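Local coordinates for glycoside hydrolase family protein (Novosphingobium sp. PP1Y, PDB 6Q2F) that hydrolyses alpha-L-rhamnosidic bonds, probably releasing terminal L-rhamnose from glycosides, and carries a bound sodium ion, at residues Arg392-Leu397 with Asp587-Leu592; Asp559-Glu564 with Met596-His601; Glu583-His588 with Pro743-Tyr748. All blocks are in the same frame, centred on the assembly; numbering follows the deposited sequence.

All three contacts gather round the long loop that leaves strand 579-582 of the (beta/alpha)8 barrel and runs to strand 604-610. Contact 3 holds its first part, with Glu583 and Glu586 on the sodium ion, against the short helix 744-747. Contact 1 continues from it, sharing Asp587 and His588, with its centre about 9 Å away. Contact 2 sets the far end of the loop on helix 543-575, its centre about 14 Å from that of contact 3 and about 17 Å from that of contact 1. Leu585 CD2 touches Met598 CE at 3.5 Å, and Leu561 CD2 lies 3.3 Å from Leu592 O. The side chains of His588 and Met598 lie about 12 and 11 Å from the sodium.

Contact 1 (Arg392-Leu397 with Asp587-Leu592); sequences RDYYAL and DHRPML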
ATOM      1  N   ARG A 392      -7.065  14.671  -0.657  1.00 33.07           N
ATOM      2  CA  ARG A 392      -7.509  13.397  -1.084  1.00 34.90           C
ATOM      3  C   ARG A 392      -8.048  13.419  -2.497  1.00 36.67           C
ATOM      4  O   ARG A 392      -7.836  12.533  -3.261  1.00 41.63           O
ATOM      5  CB  ARG A 392      -8.530  12.879  -0.104  1.00 44.81           C
ATOM      6  CG  ARG A 392      -9.133  11.576  -0.521  1.00 65.56           C
ATOM      7  CD  ARG A 392     -10.213  11.124   0.430  1.00 79.81           C
ATOM      8  NE  ARG A 392     -10.098   9.688   0.650  1.00 89.11           N
ATOM      9  CZ  ARG A 392      -8.954   9.049   0.901  1.00 83.04           C
ATOM     10  NH1 ARG A 392      -7.803   9.690   0.933  1.00 83.20           N
ATOM     11  NH2 ARG A 392      -8.973   7.763   1.097  1.00 73.96           N
ATOM     12  N   ASP A 393      -8.758  14.465  -2.823  1.00 37.81           N
ATOM     13  CA  ASP A 393      -9.433  14.632  -4.107  1.00 37.69           C
ATOM     14  C   ASP A 393      -9.295  16.095  -4.488  1.00 35.25           C
ATOM     15  O   ASP A 393      -9.994  16.951  -3.940  1.00 34.77           O
ATOM     16  CB  ASP A 393     -10.907  14.222  -4.017  1.00 36.98           C
ATOM     17  CG  ASP A 393     -11.659  14.446  -5.322  1.00 46.49           C
ATOM     18  OD1 ASP A 393     -11.017  14.743  -6.355  1.00 42.50           O
ATOM     19  OD2 ASP A 393     -12.895  14.298  -5.319  1.00 47.08           O
ATOM     20  N   TYR A 394      -8.393  16.385  -5.426  1.00 34.18           N
ATOM     21  CA  TYR A 394      -8.179  17.773  -5.795  1.00 35.14           C
ATOM     22  C   TYR A 394      -9.355  18.343  -6.575  1.00 39.60           C
ATOM     23  O   TYR A 394      -9.497  19.569  -6.652  1.00 35.79           O
ATOM     24  CB  TYR A 394      -6.881  17.904  -6.584  1.00 29.61           C
ATOM     25  CG  TYR A 394      -5.660  17.935  -5.693  1.00 32.26           C
ATOM     26  CD1 TYR A 394      -5.311  19.101  -5.024  1.00 30.05           C
ATOM     27  CD2 TYR A 394      -4.865  16.812  -5.506  1.00 32.62           C
ATOM     28  CE1 TYR A 394      -4.206  19.167  -4.212  1.00 31.37           C
ATOM     29  CE2 TYR A 394      -3.741  16.867  -4.674  1.00 29.30           C
ATOM     30  CZ  TYR A 394      -3.418  18.061  -4.032  1.00 34.73           C
ATOM     31  OH  TYR A 394      -2.312  18.169  -3.212  1.00 33.79           O
ATOM     32  N   TYR A 395     -10.216  17.492  -7.139  1.00 36.24           N
ATOM     33  CA  TYR A 395     -11.395  18.026  -7.810  1.00 38.05           C
ATOM     34  C   TYR A 395     -12.428  18.491  -6.801  1.00 37.76           C
ATOM     35  O   TYR A 395     -13.283  19.313  -7.136  1.00 37.82           O
ATOM     36  CB  TYR A 395     -12.006  16.984  -8.749  1.00 32.78           C
ATOM     37  CG  TYR A 395     -11.056  16.498  -9.812  1.00 32.53           C
ATOM     38  CD1 TYR A 395     -10.115  17.350 -10.376  1.00 28.27           C
ATOM     39  CD2 TYR A 395     -11.082  15.182 -10.245  1.00 29.18           C
ATOM     40  CE1 TYR A 395      -9.235  16.911 -11.343  1.00 24.19           C
ATOM     41  CE2 TYR A 395     -10.203  14.733 -11.220  1.00 24.52           C
ATOM     42  CZ  TYR A 395      -9.281  15.599 -11.774  1.00 27.87           C
ATOM     43  OH  TYR A 395      -8.403  15.166 -12.737  1.00 29.50           O
ATOM     44  N   ALA A 396     -12.363  17.976  -5.568  1.00 41.07           N
ATOM     45  CA  ALA A 396     -13.323  18.349  -4.536  1.00 38.42           C
ATOM     46  C   ALA A 396     -13.089  19.758  -3.998  1.00 42.89           C
ATOM     47  O   ALA A 396     -13.970  20.302  -3.328  1.00 48.80           O
ATOM     48  CB  ALA A 396     -13.279  17.334  -3.388  1.00 33.33           C
ATOM     49  N   LEU A 397     -11.926  20.358  -4.265  1.00 42.31           N
ATOM     50  CA  LEU A 397     -11.629  21.721  -3.811  1.00 47.41           C
ATOM     51  C   LEU A 397     -12.367  22.713  -4.707  1.00 51.61           C
ATOM     52  O   LEU A 397     -11.797  23.367  -5.578  1.00 55.79           O
ATOM     53  CB  LEU A 397     -10.131  21.987  -3.823  1.00 41.81           C
ATOM     54  CG  LEU A 397      -9.232  20.954  -3.156  1.00 40.81           C
ATOM     55  CD1 LEU A 397      -7.787  21.380  -3.285  1.00 35.96           C
ATOM     56  CD2 LEU A 397      -9.630  20.778  -1.695  1.00 40.90           C
ATOM     57  N   ASP A 587      -0.775   3.344   1.724  1.00 26.64           N
ATOM     58  CA  ASP A 587      -1.691   3.846   2.751  1.00 24.03           C
ATOM     59  C   ASP A 587      -2.204   5.228   2.346  1.00 31.20           C
ATOM     60  O   ASP A 587      -1.498   6.232   2.504  1.00 32.81           O
ATOM     61  CB  ASP A 587      -0.982   3.881   4.111  1.00 28.19           C
ATOM     62  CG  ASP A 587      -1.912   4.220   5.268  1.00 33.00           C
ATOM     63  OD1 ASP A 587      -3.135   4.318   5.059  1.00 31.08           O
ATOM     64  OD2 ASP A 587      -1.403   4.370   6.403  1.00 38.21           O
ATOM     65  N   HIS A 588      -3.446   5.270   1.849  1.00 28.44           N
ATOM     66  CA  HIS A 588      -4.119   6.509   1.413  1.00 28.05           C
ATOM     67  C   HIS A 588      -3.190   7.272   0.465  1.00 28.14           C
ATOM     68  O   HIS A 588      -2.708   6.698  -0.520  1.00 28.72           O
ATOM     69  CB  HIS A 588      -4.572   7.285   2.629  1.00 31.96           C
ATOM     70  CG  HIS A 588      -5.596   6.569   3.442  1.00 35.76           C
ATOM     71  ND1 HIS A 588      -5.269   5.587   4.349  1.00 35.27           N
ATOM     72  CD2 HIS A 588      -6.944   6.680   3.476  1.00 33.90           C
ATOM     73  CE1 HIS A 588      -6.371   5.131   4.918  1.00 39.99           C
ATOM     74  NE2 HIS A 588      -7.402   5.776   4.405  1.00 35.15           N
ATOM     75  N   ARG A 589      -2.900   8.548   0.721  1.00 27.93           N
ATOM     76  CA  ARG A 589      -2.216   9.402  -0.241  1.00 28.77           C
ATOM     77  C   ARG A 589      -1.123  10.170   0.485  1.00 33.37           C
ATOM     78  O   ARG A 589      -1.292  11.348   0.832  1.00 37.63           O
ATOM     79  CB  ARG A 589      -3.209  10.336  -0.940  1.00 33.35           C
ATOM     80  CG  ARG A 589      -2.589  11.112  -2.123  1.00 29.59           C
ATOM     81  CD  ARG A 589      -3.631  11.916  -2.884  1.00 30.22           C
ATOM     82  NE  ARG A 589      -3.160  12.212  -4.238  1.00 33.70           N
ATOM     83  CZ  ARG A 589      -3.872  12.834  -5.172  1.00 28.73           C
ATOM     84  NH1 ARG A 589      -5.111  13.250  -4.913  1.00 21.90           N
ATOM     85  NH2 ARG A 589      -3.337  13.036  -6.370  1.00 27.15           N
ATOM     86  N   PRO A 590       0.012   9.522   0.754  1.00 30.92           N
ATOM     87  CA  PRO A 590       1.074  10.189   1.520  1.00 28.70           C
ATOM     88  C   PRO A 590       1.817  11.248   0.718  1.00 32.64           C
ATOM     89  O   PRO A 590       2.406  12.154   1.315  1.00 30.12           O
ATOM     90  CB  PRO A 590       2.002   9.032   1.907  1.00 27.36           C
ATOM     91  CG  PRO A 590       1.809   8.052   0.818  1.00 26.47           C
ATOM     92  CD  PRO A 590       0.364   8.140   0.415  1.00 26.74           C
HETATM   93  N   MSE A 591       1.809  11.152  -0.611  1.00 31.02           N
HETATM   94  CA  MSE A 591       2.438  12.159  -1.472  1.00 29.54           C
HETATM   95  C   MSE A 591       1.831  12.063  -2.868  1.00 34.47           C
HETATM   96  O   MSE A 591       1.024  11.167  -3.128  1.00 28.25           O
HETATM   97  CB  MSE A 591       3.940  11.952  -1.557  1.00 24.10           C
HETATM   98  CG  MSE A 591       4.302  10.672  -2.288  1.00 30.59           C
HETATM   99 SE   MSE A 591       6.198  10.289  -2.469  1.00 39.31          SE
HETATM  100  CE  MSE A 591       6.801  11.814  -3.527  1.00 33.83           C
ATOM    101  N   LEU A 592       2.220  12.980  -3.757  1.00 32.33           N
ATOM    102  CA  LEU A 592       1.801  12.904  -5.148  1.00 29.46           C
ATOM    103  C   LEU A 592       2.416  11.682  -5.805  1.00 28.58           C
ATOM    104  O   LEU A 592       3.491  11.205  -5.425  1.00 29.70           O
ATOM    105  CB  LEU A 592       2.208  14.162  -5.920  1.00 28.35           C
ATOM    106  CG  LEU A 592       1.501  15.420  -5.425  1.00 32.70           C
ATOM    107  CD1 LEU A 592       2.059  16.673  -6.117  1.00 28.47           C
ATOM    108  CD2 LEU A 592      -0.027  15.268  -5.669  1.00 29.07           C
TER
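Two irregular backbones approach most closely at Arg392 and Arg589, with their CA atoms 6.7 Å apart. The 587-592 segment belongs to a long loop following strand 579-582 of the (beta/alpha)8 barrel, whereas 392-397 follows helix 382-385 and opens with an Asx turn: Asp393 OD1 takes the N-H of Tyr395 from above the carboxylate plane, at 3.0 Å. Arg589 reaches across between them. Its CG is anti to the backbone N and the chain runs extended to NE, so that the edge of the guanidinium meets the backbone of Arg392, where NH1 makes a weak bond to Arg392 O, 3.3 Å long. Its NH2 forms a salt bridge with Glu741, whose other oxygen receives the N-H of Tyr394; one carboxylate thus ties both segments. The CE2 corner of Tyr394 lies over one face of the same guanidinium, 3.7 Å above its plane and toward the rim, with the ring steeply inclined at 78°. CE2 also touches Leu592 CD2 at 4.2 Å, while Tyr394 OH bonds to Thr384 O. Arg392 bends at chi3 and brings NH2 to the edge of the His588 ring, 3.3 Å from CD2, the two planes 37° apart. Asp750 holds this pair together, pairing one oxygen with Arg392 NH2 and the other with His588 NE2. An alanine in place of His588 would remove the ring and its two bonds, and would probably leave the poorly ordered Arg392 guanidinium less well confined and Asp587 without its short bond to the imidazole. Carboxylates at both nitrogens would favour a protonated imidazole, though the nearby Arg392 guanidinium would oppose it; His588 ND1 donates almost in its ring plane to Asp587 OD1, at 2.6 Å, with an N-H...O angle of 160°.

Contact 2 (Asp559-Glu564 with Met596-His601); sequences DLLASE and MAMRSH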
ATOM      1  N   ASP A 559       4.643  12.523 -12.505  1.00 26.83           N
ATOM      2  CA  ASP A 559       5.348  11.916 -13.635  1.00 24.61           C
ATOM      3  C   ASP A 559       6.820  11.699 -13.310  1.00 24.87           C
ATOM      4  O   ASP A 559       7.405  10.665 -13.654  1.00 27.41           O
ATOM      5  CB  ASP A 559       5.224  12.802 -14.885  1.00 26.25           C
ATOM      6  CG  ASP A 559       3.819  12.781 -15.511  1.00 27.39           C
ATOM      7  OD1 ASP A 559       3.050  11.808 -15.282  1.00 30.37           O
ATOM      8  OD2 ASP A 559       3.500  13.748 -16.239  1.00 32.40           O
ATOM      9  N   LEU A 560       7.450  12.689 -12.677  1.00 21.62           N
ATOM     10  CA  LEU A 560       8.883  12.589 -12.431  1.00 26.46           C
ATOM     11  C   LEU A 560       9.188  11.575 -11.329  1.00 25.73           C
ATOM     12  O   LEU A 560      10.187  10.858 -11.402  1.00 23.99           O
ATOM     13  CB  LEU A 560       9.460  13.971 -12.112  1.00 23.50           C
ATOM     14  CG  LEU A 560       9.365  15.039 -13.227  1.00 23.87           C
ATOM     15  CD1 LEU A 560       9.830  16.400 -12.740  1.00 25.22           C
ATOM     16  CD2 LEU A 560      10.151  14.637 -14.467  1.00 22.64           C
ATOM     17  N   LEU A 561       8.320  11.479 -10.320  1.00 21.10           N
ATOM     18  CA  LEU A 561       8.478  10.430  -9.309  1.00 21.78           C
ATOM     19  C   LEU A 561       8.598   9.064  -9.978  1.00 24.37           C
ATOM     20  O   LEU A 561       9.548   8.314  -9.733  1.00 28.85           O
ATOM     21  CB  LEU A 561       7.290  10.451  -8.342  1.00 23.71           C
ATOM     22  CG  LEU A 561       7.390   9.405  -7.248  1.00 23.49           C
ATOM     23  CD1 LEU A 561       8.586   9.697  -6.328  1.00 20.71           C
ATOM     24  CD2 LEU A 561       6.092   9.362  -6.411  1.00 19.37           C
ATOM     25  N   ALA A 562       7.665   8.764 -10.890  1.00 21.23           N
ATOM     26  CA  ALA A 562       7.645   7.458 -11.541  1.00 22.79           C
ATOM     27  C   ALA A 562       8.853   7.263 -12.442  1.00 24.79           C
ATOM     28  O   ALA A 562       9.472   6.195 -12.443  1.00 25.37           O
ATOM     29  CB  ALA A 562       6.349   7.292 -12.336  1.00 19.65           C
ATOM     30  N   SER A 563       9.202   8.274 -13.231  1.00 23.12           N
ATOM     31  CA  SER A 563      10.312   8.074 -14.158  1.00 21.27           C
ATOM     32  C   SER A 563      11.668   8.333 -13.514  1.00 27.74           C
ATOM     33  O   SER A 563      12.596   7.537 -13.688  1.00 29.97           O
ATOM     34  CB  SER A 563      10.147   8.968 -15.397  1.00 21.33           C
ATOM     35  OG  SER A 563      10.328  10.330 -15.062  1.00 27.51           O
ATOM     36  N   GLU A 564      11.798   9.430 -12.771  1.00 28.07           N
ATOM     37  CA  GLU A 564      13.116   9.833 -12.289  1.00 24.77           C
ATOM     38  C   GLU A 564      13.527   9.068 -11.031  1.00 24.40           C
ATOM     39  O   GLU A 564      14.705   8.773 -10.848  1.00 28.23           O
ATOM     40  CB  GLU A 564      13.165  11.348 -12.036  1.00 26.80           C
ATOM     41  CG  GLU A 564      12.822  12.207 -13.279  1.00 27.08           C
ATOM     42  CD  GLU A 564      13.521  11.720 -14.550  1.00 29.73           C
ATOM     43  OE1 GLU A 564      14.717  12.041 -14.720  1.00 32.44           O
ATOM     44  OE2 GLU A 564      12.884  10.996 -15.359  1.00 32.00           O
HETATM   45  N   MSE A 596       0.152   2.868  -9.757  1.00 20.25           N
HETATM   46  CA  MSE A 596       0.493   1.917 -10.820  1.00 23.43           C
HETATM   47  C   MSE A 596       1.779   2.344 -11.512  1.00 24.78           C
HETATM   48  O   MSE A 596       2.675   1.542 -11.736  1.00 24.56           O
HETATM   49  CB  MSE A 596      -0.644   1.763 -11.846  1.00 20.13           C
HETATM   50  CG  MSE A 596      -1.821   0.984 -11.256  1.00 27.51           C
HETATM   51 SE   MSE A 596      -3.139   0.527 -12.634  1.00 30.96          SE
HETATM   52  CE  MSE A 596      -2.071  -0.586 -13.763  1.00 19.49           C
ATOM     53  N   ALA A 597       1.860   3.627 -11.849  1.00 22.42           N
ATOM     54  CA  ALA A 597       3.043   4.111 -12.552  1.00 23.31           C
ATOM     55  C   ALA A 597       4.286   3.903 -11.701  1.00 23.01           C
ATOM     56  O   ALA A 597       5.335   3.486 -12.197  1.00 26.46           O
ATOM     57  CB  ALA A 597       2.858   5.589 -12.911  1.00 24.26           C
HETATM   58  N   MSE A 598       4.162   4.136 -10.410  1.00 19.96           N
HETATM   59  CA  MSE A 598       5.286   4.007  -9.475  1.00 23.35           C
HETATM   60  C   MSE A 598       5.843   2.582  -9.445  1.00 27.97           C
HETATM   61  O   MSE A 598       6.996   2.381  -9.086  1.00 29.24           O
HETATM   62  CB  MSE A 598       4.849   4.436  -8.084  1.00 25.00           C
HETATM   63  CG  MSE A 598       4.645   5.930  -7.950  1.00 22.30           C
HETATM   64 SE   MSE A 598       3.500   6.307  -6.429  0.89 25.49          SE
HETATM   65  CE  MSE A 598       4.856   5.909  -5.045  1.00 27.70           C
ATOM     66  N   ARG A 599       5.033   1.600  -9.851  1.00 22.16           N
ATOM     67  CA  ARG A 599       5.467   0.211  -9.806  1.00 23.26           C
ATOM     68  C   ARG A 599       5.677  -0.397 -11.185  1.00 26.45           C
ATOM     69  O   ARG A 599       6.113  -1.546 -11.281  1.00 22.67           O
ATOM     70  CB  ARG A 599       4.467  -0.624  -8.996  1.00 27.34           C
ATOM     71  CG  ARG A 599       4.469  -0.328  -7.504  1.00 28.78           C
ATOM     72  CD  ARG A 599       3.440  -1.169  -6.681  1.00 25.56           C
ATOM     73  NE  ARG A 599       2.104  -0.627  -6.831  1.00 27.99           N
ATOM     74  CZ  ARG A 599       1.116  -0.796  -5.967  1.00 30.85           C
ATOM     75  NH1 ARG A 599       1.300  -1.508  -4.865  1.00 30.26           N
ATOM     76  NH2 ARG A 599      -0.061  -0.245  -6.206  1.00 33.65           N
ATOM     77  N   SER A 600       5.432   0.363 -12.249  1.00 26.15           N
ATOM     78  CA  SER A 600       5.415  -0.178 -13.602  1.00 27.92           C
ATOM     79  C   SER A 600       6.799  -0.590 -14.090  1.00 26.45           C
ATOM     80  O   SER A 600       6.910  -1.392 -15.020  1.00 28.84           O
ATOM     81  CB  SER A 600       4.812   0.869 -14.547  1.00 26.71           C
ATOM     82  OG  SER A 600       5.619   2.037 -14.537  1.00 31.53           O
ATOM     83  N   HIS A 601       7.845  -0.022 -13.509  1.00 24.58           N
ATOM     84  CA  HIS A 601       9.226  -0.320 -13.876  1.00 27.56           C
ATOM     85  C   HIS A 601       9.835  -1.438 -13.048  1.00 25.67           C
ATOM     86  O   HIS A 601      10.903  -1.944 -13.405  1.00 29.17           O
ATOM     87  CB  HIS A 601      10.097   0.934 -13.724  1.00 27.46           C
ATOM     88  CG  HIS A 601       9.526   2.150 -14.382  1.00 27.17           C
ATOM     89  ND1 HIS A 601       9.462   2.292 -15.753  1.00 29.26           N
ATOM     90  CD2 HIS A 601       9.021   3.295 -13.860  1.00 25.79           C
ATOM     91  CE1 HIS A 601       8.929   3.465 -16.044  1.00 29.47           C
ATOM     92  NE2 HIS A 601       8.646   4.088 -14.914  1.00 31.69           N
TER
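Leu561 and Met598, the latter present as selenomethionine, cross obliquely where the loop between strands 579-582 and 604-610 of the (beta/alpha)8 barrel lies against helix 543-575, which in the chain comes between strands 497-502 and 579-582. The Leu561 CG is anti to its backbone N, which swings CD2 toward the loop; the Met598 chain bends at chi3, so that this one methyl meets CG, SE and CE together, with CE at 3.9 Å. Beside them, Ala562 and Ala597 stand tip to tip, their CB atoms 3.9 Å apart. These small side chains let the backbones come close, the CA atoms of Ala562 and Met598 being 4.7 Å apart. His601 sets its ring obliquely to the helix, with CD2 3.3 Å from Ala562 O; NE2 is badly angled for a hydrogen bond. Ser600 OG sits over the centre of one face of this ring and donates to Ala597 O at 2.8 Å, on a lone pair; Ser600 N gives that oxygen a second bond. No hydrogen bond crosses the contact, so its cohesion rests mainly on the packing of methyl groups, with the His601 ring against a helix carbonyl adding van der Waals contact.

Contact 3 (Glu583-His588 with Pro743-Tyr748); sequences EALEDH and PLTGLY. With NA (sodium ion), chain B.
The irregular segment 583-588 passes closest to the short helix 744-747 at its end, with the CA atoms of His588 and Gly746 4.7 Å apart. It is kinked by a classic gamma turn centred on Glu586 (phi 71°, psi -55°), closed by Asp587 N to Leu585 O at 2.7 Å, then runs on past the helix. Pro743 occupies the N-cap position of that helix, and Asp595 accepts the N-H groups of Leu744 and Thr745 at its start. Thr745 has the largest share of the contact. Its OG1 takes the crowded position between the backbone N and the carbonyl carbon and donates to His588 O at 2.7 Å, in the carbonyl plane with a C=O...donor angle of 152°. CG2 rests 3.4 Å from Glu586 O, so the two branches of one side chain meet two carbonyl oxygens of the loop, OG1 by a hydrogen bond and CG2 by van der Waals contact. In return, His588 CA directs its hydrogen at Thr745 O, with 3.2 Å between the heavy atoms. Before the turn, Leu585 crosses Pro743 at about a right angle, and its CD1 presses on the ring at CG, 3.4 Å away, tighter than usual for carbons. The residues before and at the centre of the turn point apart: Leu585 toward the helix, Glu586 away from it, its chain extended beyond CG to the sodium ion, which OE2 binds at 2.4 Å. Glu583 OE1 binds the same ion, also at 2.4 Å, and Asp503, Ser504 and Glu644 complete the site. A metal held largely by residues just past the C-terminal ends of barrel strands is consistent with the side where (beta/alpha)8 glycoside hydrolases place their active sites.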
ATOM      1  N   GLU A 583       7.173  -1.465  -3.883  1.00 23.51           N
ATOM      2  CA  GLU A 583       5.935  -0.996  -3.292  1.00 24.91           C
ATOM      3  C   GLU A 583       5.702   0.432  -3.752  1.00 28.17           C
ATOM      4  O   GLU A 583       6.545   1.040  -4.408  1.00 26.66           O
ATOM      5  CB  GLU A 583       5.987  -1.075  -1.762  1.00 18.71           C
ATOM      6  CG  GLU A 583       6.082  -2.458  -1.210  1.00 28.16           C
ATOM      7  CD  GLU A 583       5.868  -2.507   0.315  1.00 33.16           C
ATOM      8  OE1 GLU A 583       5.756  -1.438   0.956  1.00 29.88           O
ATOM      9  OE2 GLU A 583       5.812  -3.625   0.855  1.00 30.45           O
ATOM     10  N   ALA A 584       4.556   0.983  -3.386  1.00 25.69           N
ATOM     11  CA  ALA A 584       4.238   2.349  -3.764  1.00 28.53           C
ATOM     12  C   ALA A 584       3.728   3.154  -2.580  1.00 29.29           C
ATOM     13  O   ALA A 584       4.447   3.339  -1.598  1.00 28.86           O
ATOM     14  CB  ALA A 584       3.231   2.353  -4.923  1.00 29.26           C
ATOM     15  N   LEU A 585       2.525   3.705  -2.685  1.00 25.50           N
ATOM     16  CA  LEU A 585       1.887   4.487  -1.620  1.00 28.15           C
ATOM     17  C   LEU A 585       1.398   3.695  -0.427  1.00 29.66           C
ATOM     18  O   LEU A 585       1.638   4.065   0.676  1.00 26.15           O
ATOM     19  CB  LEU A 585       0.794   5.407  -2.159  1.00 27.37           C
ATOM     20  CG  LEU A 585       1.153   6.272  -3.352  1.00 31.32           C
ATOM     21  CD1 LEU A 585      -0.037   7.017  -3.888  1.00 25.11           C
ATOM     22  CD2 LEU A 585       2.263   7.212  -3.027  1.00 26.62           C
ATOM     23  N   GLU A 586       0.726   2.592  -0.713  1.00 24.45           N
ATOM     24  CA  GLU A 586       0.219   1.643   0.286  1.00 27.75           C
ATOM     25  C   GLU A 586      -0.953   2.187   1.089  1.00 30.03           C
ATOM     26  O   GLU A 586      -2.017   1.554   1.133  1.00 28.80           O
ATOM     27  CB  GLU A 586       1.322   1.178   1.257  1.00 26.34           C
ATOM     28  CG  GLU A 586       0.808   0.129   2.269  1.00 28.85           C
ATOM     29  CD  GLU A 586       1.873  -0.365   3.233  1.00 35.51           C
ATOM     30  OE1 GLU A 586       1.617  -0.286   4.445  1.00 37.26           O
ATOM     31  OE2 GLU A 586       2.941  -0.831   2.789  1.00 35.65           O
ATOM     32  N   ASP A 587      -0.775   3.344   1.724  1.00 26.64           N
ATOM     33  CA  ASP A 587      -1.691   3.846   2.751  1.00 24.03           C
ATOM     34  C   ASP A 587      -2.204   5.228   2.346  1.00 31.20           C
ATOM     35  O   ASP A 587      -1.498   6.232   2.504  1.00 32.81           O
ATOM     36  CB  ASP A 587      -0.982   3.881   4.111  1.00 28.19           C
ATOM     37  CG  ASP A 587      -1.912   4.220   5.268  1.00 33.00           C
ATOM     38  OD1 ASP A 587      -3.135   4.318   5.059  1.00 31.08           O
ATOM     39  OD2 ASP A 587      -1.403   4.370   6.403  1.00 38.21           O
ATOM     40  N   HIS A 588      -3.446   5.270   1.849  1.00 28.44           N
ATOM     41  CA  HIS A 588      -4.119   6.509   1.413  1.00 28.05           C
ATOM     42  C   HIS A 588      -3.190   7.272   0.465  1.00 28.14           C
ATOM     43  O   HIS A 588      -2.708   6.698  -0.520  1.00 28.72           O
ATOM     44  CB  HIS A 588      -4.572   7.285   2.629  1.00 31.96           C
ATOM     45  CG  HIS A 588      -5.596   6.569   3.442  1.00 35.76           C
ATOM     46  ND1 HIS A 588      -5.269   5.587   4.349  1.00 35.27           N
ATOM     47  CD2 HIS A 588      -6.944   6.680   3.476  1.00 33.90           C
ATOM     48  CE1 HIS A 588      -6.371   5.131   4.918  1.00 39.99           C
ATOM     49  NE2 HIS A 588      -7.402   5.776   4.405  1.00 35.15           N
ATOM     50  N   PRO A 743      -4.609   8.550  -6.729  1.00 34.28           N
ATOM     51  CA  PRO A 743      -4.162   7.171  -6.916  1.00 25.56           C
ATOM     52  C   PRO A 743      -5.203   6.196  -6.369  1.00 26.39           C
ATOM     53  O   PRO A 743      -6.209   6.578  -5.782  1.00 26.50           O
ATOM     54  CB  PRO A 743      -2.854   7.120  -6.114  1.00 26.31           C
ATOM     55  CG  PRO A 743      -3.092   8.103  -4.992  1.00 23.53           C
ATOM     56  CD  PRO A 743      -3.887   9.227  -5.633  1.00 28.63           C
ATOM     57  N   LEU A 744      -4.932   4.908  -6.566  1.00 22.50           N
ATOM     58  CA  LEU A 744      -5.890   3.881  -6.164  1.00 21.47           C
ATOM     59  C   LEU A 744      -6.034   3.817  -4.644  1.00 27.19           C
ATOM     60  O   LEU A 744      -7.154   3.719  -4.122  1.00 27.46           O
ATOM     61  CB  LEU A 744      -5.464   2.532  -6.734  1.00 22.18           C
ATOM     62  CG  LEU A 744      -5.588   2.424  -8.257  1.00 26.82           C
ATOM     63  CD1 LEU A 744      -4.790   1.242  -8.773  1.00 26.35           C
ATOM     64  CD2 LEU A 744      -7.059   2.257  -8.656  1.00 24.78           C
ATOM     65  N   THR A 745      -4.915   3.900  -3.910  1.00 22.22           N
ATOM     66  CA  THR A 745      -5.016   3.952  -2.453  1.00 27.19           C
ATOM     67  C   THR A 745      -5.651   5.248  -1.983  1.00 32.37           C
ATOM     68  O   THR A 745      -6.057   5.338  -0.824  1.00 33.80           O
ATOM     69  CB  THR A 745      -3.638   3.808  -1.791  1.00 24.61           C
ATOM     70  OG1 THR A 745      -2.712   4.737  -2.379  1.00 25.56           O
ATOM     71  CG2 THR A 745      -3.102   2.377  -1.968  1.00 18.97           C
ATOM     72  N   GLY A 746      -5.725   6.254  -2.852  1.00 28.30           N
ATOM     73  CA  GLY A 746      -6.429   7.480  -2.544  1.00 26.45           C
ATOM     74  C   GLY A 746      -7.905   7.352  -2.852  1.00 28.59           C
ATOM     75  O   GLY A 746      -8.746   7.589  -1.981  1.00 29.03           O
ATOM     76  N   LEU A 747      -8.233   6.952  -4.089  1.00 27.42           N
ATOM     77  CA  LEU A 747      -9.637   6.812  -4.462  1.00 29.96           C
ATOM     78  C   LEU A 747     -10.354   5.844  -3.534  1.00 28.80           C
ATOM     79  O   LEU A 747     -11.497   6.082  -3.131  1.00 30.30           O
ATOM     80  CB  LEU A 747      -9.761   6.322  -5.904  1.00 32.35           C
ATOM     81  CG  LEU A 747      -9.395   7.242  -7.082  1.00 37.04           C
ATOM     82  CD1 LEU A 747      -9.352   6.422  -8.378  1.00 32.24           C
ATOM     83  CD2 LEU A 747     -10.401   8.405  -7.208  1.00 31.49           C
ATOM     84  N   TYR A 748      -9.687   4.752  -3.178  1.00 29.18           N
ATOM     85  CA  TYR A 748     -10.312   3.635  -2.493  1.00 29.58           C
ATOM     86  C   TYR A 748      -9.622   3.350  -1.159  1.00 27.23           C
ATOM     87  O   TYR A 748      -9.652   2.225  -0.660  1.00 31.67           O
ATOM     88  CB  TYR A 748     -10.313   2.411  -3.415  1.00 26.07           C
ATOM     89  CG  TYR A 748     -10.886   2.759  -4.775  1.00 26.78           C
ATOM     90  CD1 TYR A 748     -12.174   3.283  -4.888  1.00 27.23           C
ATOM     91  CD2 TYR A 748     -10.139   2.597  -5.936  1.00 27.02           C
ATOM     92  CE1 TYR A 748     -12.705   3.627  -6.118  1.00 26.49           C
ATOM     93  CE2 TYR A 748     -10.666   2.924  -7.187  1.00 24.89           C
ATOM     94  CZ  TYR A 748     -11.943   3.443  -7.265  1.00 28.38           C
ATOM     95  OH  TYR A 748     -12.471   3.796  -8.499  1.00 26.41           O
TER
HETATM   96 NA    NA B1201       5.259  -1.041   3.312  1.00 37.66          NA